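ACT domain protein (Streptococcus pneumoniae, PDB 1ZPV) is of unknown function but forms a homodimer and has an ACT domain, a fold that often senses small molecules in regulated proteins. Local coordinates at residues Q57-T60 with Y61-N64; S23-I26 with A27-L31; E67-G70 with Q71-V75. One frame throughout, in Å; residues are numbered along the deposited sequence. Where two conformers were deposited one is given.

Contact 1. Residues Q57-T60 with Y61-N64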
# COMPACT_ATOMS: atom_id res chain seq x y z
N GLN C 57 26.95 -8.26 -0.97
CA GLN C 57 26.23 -9.44 -0.49
C GLN C 57 25.79 -10.27 -1.68
O GLN C 57 25.94 -9.86 -2.85
CB GLN C 57 25.01 -9.03 0.37
CG GLN C 57 25.35 -8.19 1.61
CD GLN C 57 26.18 -8.97 2.59
OE1 GLN C 57 25.90 -10.14 2.82
NE2 GLN C 57 27.23 -8.35 3.15
N ASP C 58 25.26 -11.46 -1.39
CA ASP C 58 24.81 -12.35 -2.42
C ASP C 58 23.29 -12.40 -2.28
O ASP C 58 22.79 -13.05 -1.38
CB ASP C 58 25.43 -13.74 -2.22
CG ASP C 58 24.92 -14.76 -3.19
OD1 ASP C 58 24.28 -14.37 -4.20
OD2 ASP C 58 25.11 -15.97 -2.94
N PHE C 59 22.56 -11.69 -3.15
CA PHE C 59 21.10 -11.68 -3.05
C PHE C 59 20.46 -13.03 -3.34
O PHE C 59 19.33 -13.25 -2.92
CB PHE C 59 20.46 -10.57 -3.93
CG PHE C 59 20.57 -9.22 -3.31
CD1 PHE C 59 19.56 -8.75 -2.47
CD2 PHE C 59 21.72 -8.47 -3.47
CE1 PHE C 59 19.70 -7.50 -1.84
CE2 PHE C 59 21.89 -7.23 -2.85
CZ PHE C 59 20.88 -6.73 -2.04
N THR C 60 21.16 -13.92 -4.04
CA THR C 60 20.61 -15.26 -4.26
C THR C 60 20.46 -15.94 -2.91
O THR C 60 19.40 -16.45 -2.60
CB THR C 60 21.48 -16.08 -5.18
OG1 THR C 60 21.70 -15.32 -6.37
CG2 THR C 60 20.81 -17.42 -5.51
N TYR C 61 21.53 -15.90 -2.13
CA TYR C 61 21.52 -16.46 -0.78
C TYR C 61 20.54 -15.73 0.14
O TYR C 61 19.73 -16.39 0.83
CB TYR C 61 22.94 -16.43 -0.17
CG TYR C 61 22.95 -16.83 1.27
CD1 TYR C 61 22.55 -18.12 1.68
CD2 TYR C 61 23.32 -15.92 2.24
CE1 TYR C 61 22.56 -18.47 3.05
CE2 TYR C 61 23.29 -16.26 3.58
CZ TYR C 61 22.93 -17.53 3.97
OH TYR C 61 22.93 -17.81 5.33
N LEU C 62 20.58 -14.40 0.13
CA LEU C 62 19.69 -13.62 1.05
C LEU C 62 18.20 -13.83 0.83
O LEU C 62 17.39 -13.89 1.80
CB LEU C 62 20.02 -12.12 1.02
CG LEU C 62 21.43 -11.72 1.48
CD1 LEU C 62 21.69 -10.23 1.16
CD2 LEU C 62 21.70 -12.02 2.98
N ARG C 63 17.81 -13.92 -0.44
CA ARG C 63 16.42 -14.12 -0.78
C ARG C 63 15.99 -15.46 -0.21
O ARG C 63 14.96 -15.56 0.47
CB ARG C 63 16.19 -14.05 -2.29
CG ARG C 63 16.38 -12.66 -2.87
CD ARG C 63 15.91 -12.55 -4.32
NE ARG C 63 16.82 -13.18 -5.28
CZ ARG C 63 16.69 -14.42 -5.74
NH1 ARG C 63 15.68 -15.19 -5.33
NH2 ARG C 63 17.57 -14.91 -6.62
N ASN C 64 16.79 -16.49 -0.47
CA ASN C 64 16.49 -17.83 0.05
C ASN C 64 16.46 -17.86 1.57
O ASN C 64 15.57 -18.47 2.16
CB ASN C 64 17.49 -18.87 -0.46
CG ASN C 64 17.12 -19.39 -1.86
OD1 ASN C 64 16.10 -19.01 -2.43
ND2 ASN C 64 17.97 -20.23 -2.42
O HOH W 1 17.48 -17.15 -4.40
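Asp58 and Leu62 are joined by the first i-to-i+4 backbone bond of helix 59-72, whose N-cap is Asp58; this is one of the two helices that lie on the antiparallel sheet of the ACT domain. Leu62 N gives its hydrogen to Asp58 O at 3.0 Å, and Arg63 N reaches Phe59 O in the next step, also at 3.0 Å; the bond from Asn64 N to Thr60 O is weak. At the cap, the Asp58 carboxylate reaches forward over the first turn: CG stands anti to the backbone N (chi1 175°), and OD1 accepts from Thr60 N at 3.2 Å, met from above the carboxylate plane. The carboxylate would probably interact favourably with the positive end of the helix dipole. Its other oxygen, OD2, lies 3.5 Å from Tyr61 CB.

Apolar contacts gather on the inner side. Leu62 CD1 packs against Gln57 CB and sits over one face of the Phe59 ring, 4.5 Å from Phe59 CD1. Phe59 itself leans on Met4 and Ala6 of strand 4-12 and on Ile79 and Ser81 of strand 75-81.

On the exposed side, in one of its two modelled conformers, the Arg63 chain bends at chi3 (-75°), turning the guanidinium back along the helix so that Thr60 CA lies over one of its faces. A water donates to Thr60 O at 2.7 Å and, weakly, to Asn64 OD1.

Contact 2. Residues S23-I26 with A27-L31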
# COMPACT_ATOMS: atom_id res chain seq x y z
N SER C 23 14.17 -8.20 12.94
CA SER C 23 15.33 -7.34 13.31
C SER C 23 16.55 -8.15 13.78
O SER C 23 17.68 -7.79 13.47
CB SER C 23 14.95 -6.25 14.36
OG SER C 23 14.51 -6.83 15.60
N GLY C 24 16.27 -9.23 14.52
CA GLY C 24 17.27 -10.16 15.03
C GLY C 24 17.98 -10.89 13.90
O GLY C 24 19.21 -11.00 13.91
N LYS C 25 17.20 -11.36 12.90
CA LYS C 25 17.78 -11.99 11.69
C LYS C 25 18.68 -11.03 10.88
O LYS C 25 19.78 -11.40 10.45
CB LYS C 25 16.66 -12.51 10.78
CG LYS C 25 17.15 -13.33 9.59
CD LYS C 25 17.90 -14.57 10.05
CE LYS C 25 18.35 -15.41 8.86
NZ LYS C 25 18.97 -16.67 9.36
N ILE C 26 18.19 -9.81 10.68
CA ILE C 26 18.98 -8.76 10.00
C ILE C 26 20.35 -8.53 10.69
O ILE C 26 21.39 -8.49 10.03
CB ILE C 26 18.17 -7.45 9.88
CG1 ILE C 26 16.93 -7.62 9.00
CG2 ILE C 26 19.01 -6.28 9.41
CD1 ILE C 26 16.00 -6.39 9.10
N ALA C 27 20.35 -8.41 12.02
CA ALA C 27 21.59 -8.26 12.78
C ALA C 27 22.50 -9.53 12.69
O ALA C 27 23.71 -9.40 12.53
CB ALA C 27 21.29 -7.91 14.24
N GLU C 28 21.91 -10.73 12.74
CA GLU C 28 22.67 -11.99 12.59
C GLU C 28 23.41 -12.05 11.25
O GLU C 28 24.55 -12.52 11.15
CB GLU C 28 21.77 -13.24 12.76
CG GLU C 28 22.47 -14.60 12.41
CD GLU C 28 21.50 -15.62 11.74
OE1 GLU C 28 20.84 -16.39 12.49
OE2 GLU C 28 21.39 -15.64 10.49
N LEU C 29 22.76 -11.52 10.22
CA LEU C 29 23.35 -11.44 8.90
C LEU C 29 24.35 -10.31 8.73
O LEU C 29 24.88 -10.13 7.64
CB LEU C 29 22.23 -11.30 7.86
CG LEU C 29 21.37 -12.58 7.66
CD1 LEU C 29 20.16 -12.18 6.88
CD2 LEU C 29 22.08 -13.79 7.00
N GLY C 30 24.58 -9.56 9.82
CA GLY C 30 25.50 -8.43 9.88
C GLY C 30 25.06 -7.24 9.03
O GLY C 30 25.91 -6.48 8.56
N LEU C 31 23.74 -7.08 8.84
CA LEU C 31 23.23 -5.96 8.04
C LEU C 31 22.80 -4.80 8.96
O LEU C 31 22.37 -5.03 10.10
CB LEU C 31 22.09 -6.40 7.12
CG LEU C 31 22.33 -7.61 6.21
CD1 LEU C 31 21.01 -8.01 5.55
CD2 LEU C 31 23.41 -7.30 5.18
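Lys25 and Glu28 cross at a slant on the last turn of helix 18-28, and their ends meet in a salt bridge, with Lys25 NZ 2.9 Å from Glu28 OE2. The ammonium comes to the syn side of OE2, 21° out of the carboxylate plane. Both chains leave the backbone with CG anti to N, and each then bends at chi2, which brings the ends together. The stronger partner of Lys25 NZ is Glu65 of helix 59-72, also a salt bridge, so this amine is shared between two carboxylates and links helix 18-28 to helix 59-72. The aliphatic part of Lys25 also packs: its CE lies 4.2 Å from Leu29 CD1.

Ile26 points about a right angle round the helix from Lys25 and meets Leu31 beyond the helix, through CG2 against Leu31 CB at 3.8 Å. The helix ends there in a Schellman motif. Gly30, with phi 67°, suits the left-handed conformation; its N bonds to Ala27 O at 2.9 Å, and Leu31 N returns to Ile26 O at 3.0 Å, so the helix ends with Leu31 turned back onto Ile26.

In the fold, Ile26 is wedged between the sheet, at Ile8, Ile33 and Val51, and Phe66 of helix 59-72. Leu29 packs on that same phenylalanine, while Leu31 touches Met4 and Ser53 as the chain passes into strand 32-41.

Contact 3. Residues E67-G70 with Q71-V75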
# COMPACT_ATOMS: atom_id res chain seq x y z
N GLU C 67 13.37 -15.99 3.06
CA GLU C 67 12.15 -16.76 2.83
C GLU C 67 12.12 -17.97 3.78
O GLU C 67 11.09 -18.28 4.38
CB GLU C 67 12.07 -17.17 1.35
CG GLU C 67 11.00 -18.22 1.05
CD GLU C 67 10.84 -18.47 -0.43
OE1 GLU C 67 11.76 -19.08 -1.06
OE2 GLU C 67 9.79 -18.07 -0.97
N ALA C 68 13.25 -18.64 3.94
CA ALA C 68 13.31 -19.76 4.86
C ALA C 68 13.07 -19.32 6.31
O ALA C 68 12.32 -20.00 7.05
CB ALA C 68 14.65 -20.49 4.74
N PHE C 69 13.70 -18.21 6.73
CA PHE C 69 13.49 -17.69 8.07
C PHE C 69 12.04 -17.23 8.28
O PHE C 69 11.41 -17.54 9.31
CB PHE C 69 14.43 -16.53 8.40
CG PHE C 69 14.17 -15.93 9.77
CD1 PHE C 69 14.55 -16.62 10.92
CD2 PHE C 69 13.47 -14.72 9.90
CE1 PHE C 69 14.26 -16.10 12.19
CE2 PHE C 69 13.20 -14.18 11.16
CZ PHE C 69 13.59 -14.88 12.32
N GLY C 70 11.51 -16.49 7.30
CA GLY C 70 10.08 -16.13 7.25
C GLY C 70 9.11 -17.27 7.54
O GLY C 70 8.17 -17.14 8.32
N GLN C 71 9.35 -18.41 6.91
CA GLN C 71 8.53 -19.62 7.17
C GLN C 71 8.54 -20.06 8.61
O GLN C 71 7.53 -20.56 9.08
CB GLN C 71 8.94 -20.78 6.26
CG GLN C 71 8.69 -20.46 4.78
CD GLN C 71 9.21 -21.54 3.84
OE1 GLN C 71 10.10 -22.32 4.19
NE2 GLN C 71 8.66 -21.57 2.62
N THR C 72 9.65 -19.89 9.32
CA THR C 72 9.67 -20.31 10.72
C THR C 72 8.71 -19.46 11.54
O THR C 72 8.21 -19.92 12.57
CB THR C 72 11.08 -20.29 11.36
OG1 THR C 72 11.52 -18.93 11.50
CG2 THR C 72 12.08 -21.12 10.51
N LEU C 73 8.44 -18.24 11.08
CA LEU C 73 7.58 -17.31 11.81
C LEU C 73 6.18 -17.16 11.21
O LEU C 73 5.39 -16.35 11.71
CB LEU C 73 8.26 -15.93 11.87
CG LEU C 73 9.55 -15.76 12.69
CD1 LEU C 73 9.87 -14.27 12.77
CD2 LEU C 73 9.48 -16.37 14.12
N ASN C 74 5.89 -17.93 10.16
CA ASN C 74 4.62 -17.90 9.39
C ASN C 74 4.39 -16.55 8.69
O ASN C 74 3.27 -16.01 8.67
CB ASN C 74 3.42 -18.33 10.26
CG ASN C 74 3.62 -19.69 10.94
OD1 ASN C 74 3.50 -19.81 12.15
ND2 ASN C 74 3.89 -20.71 10.15
N VAL C 75 5.46 -15.99 8.12
CA VAL C 75 5.38 -14.71 7.41
C VAL C 75 6.11 -14.80 6.07
O VAL C 75 7.00 -15.64 5.87
CB VAL C 75 5.97 -13.49 8.24
CG1 VAL C 75 5.22 -13.30 9.57
CG2 VAL C 75 7.50 -13.60 8.46
O HOH W 2 9.00 -15.94 3.95
O HOH W 3 12.02 -22.54 7.03
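Gly70 O accepts from Val75 N at 3.0 Å and Gln71 O accepts weakly from Asn74 N, the two bonds of a Schellman motif that closes helix 59-72, with Asn74 at a positive phi of 63°. Gly70 O also accepts from Leu73 N at 3.0 Å. Its two donors come from opposite faces of the carbonyl plane, and the bond from Val75 N is nearly straight (172°).

Among the side chains, Thr72 curls back onto the helix. Its OG1, placed between the backbone N and the carbonyl carbon (chi1 69°), donates to Phe69 O at 2.6 Å, in the carbonyl plane and on a lone pair. The same carbonyl accepts a weak bond from Thr72 N, so backbone and hydroxyl of one residue both hold it. OG1 also lies over one face of the Phe69 ring, 3.9 Å from CD1, and the two side chains cross at about a right angle. On the same side of the ring but at its CE2-CZ end, Leu73 CD1 approaches Phe69 CE2 obliquely, at 3.7 Å. Two waters bridge helix carbonyls to the residues that follow: one donates to Glu67 O and Val75 O, the other to Ala68 O and weakly to Gln71 OE1.

Beyond the turn, Leu73 and Val75 both touch Ile18 at the start of helix 18-28. Phe69 touches Lys25 of that helix and Ile77 of strand 75-81, and Glu67 reaches Lys76, so the helix end is joined at once to its partner helix and to strand 75-81, outermost in this chain's sheet.

How the contacts relate
Following the chain from its N terminus, strand 4-12 leads into helix 18-28, whose end is contact 2; the chain then runs through strands 32-41 and 44-53 to contact 1, at the start of helix 59-72, and to contact 3, at its end, before strand 75-81. The three lie in series: none encloses or crosses another, and each closes only a local turn. Contacts 1 and 3 mark the two ends of one helix, their centres about 15 Å apart. Contact 2 touches both: Lys25 packs on Phe69 from helix to helix, while Leu29 and Leu31, just past the end of helix 18-28, meet Leu62 and Gln57, joining the two helices that pack on the sheet.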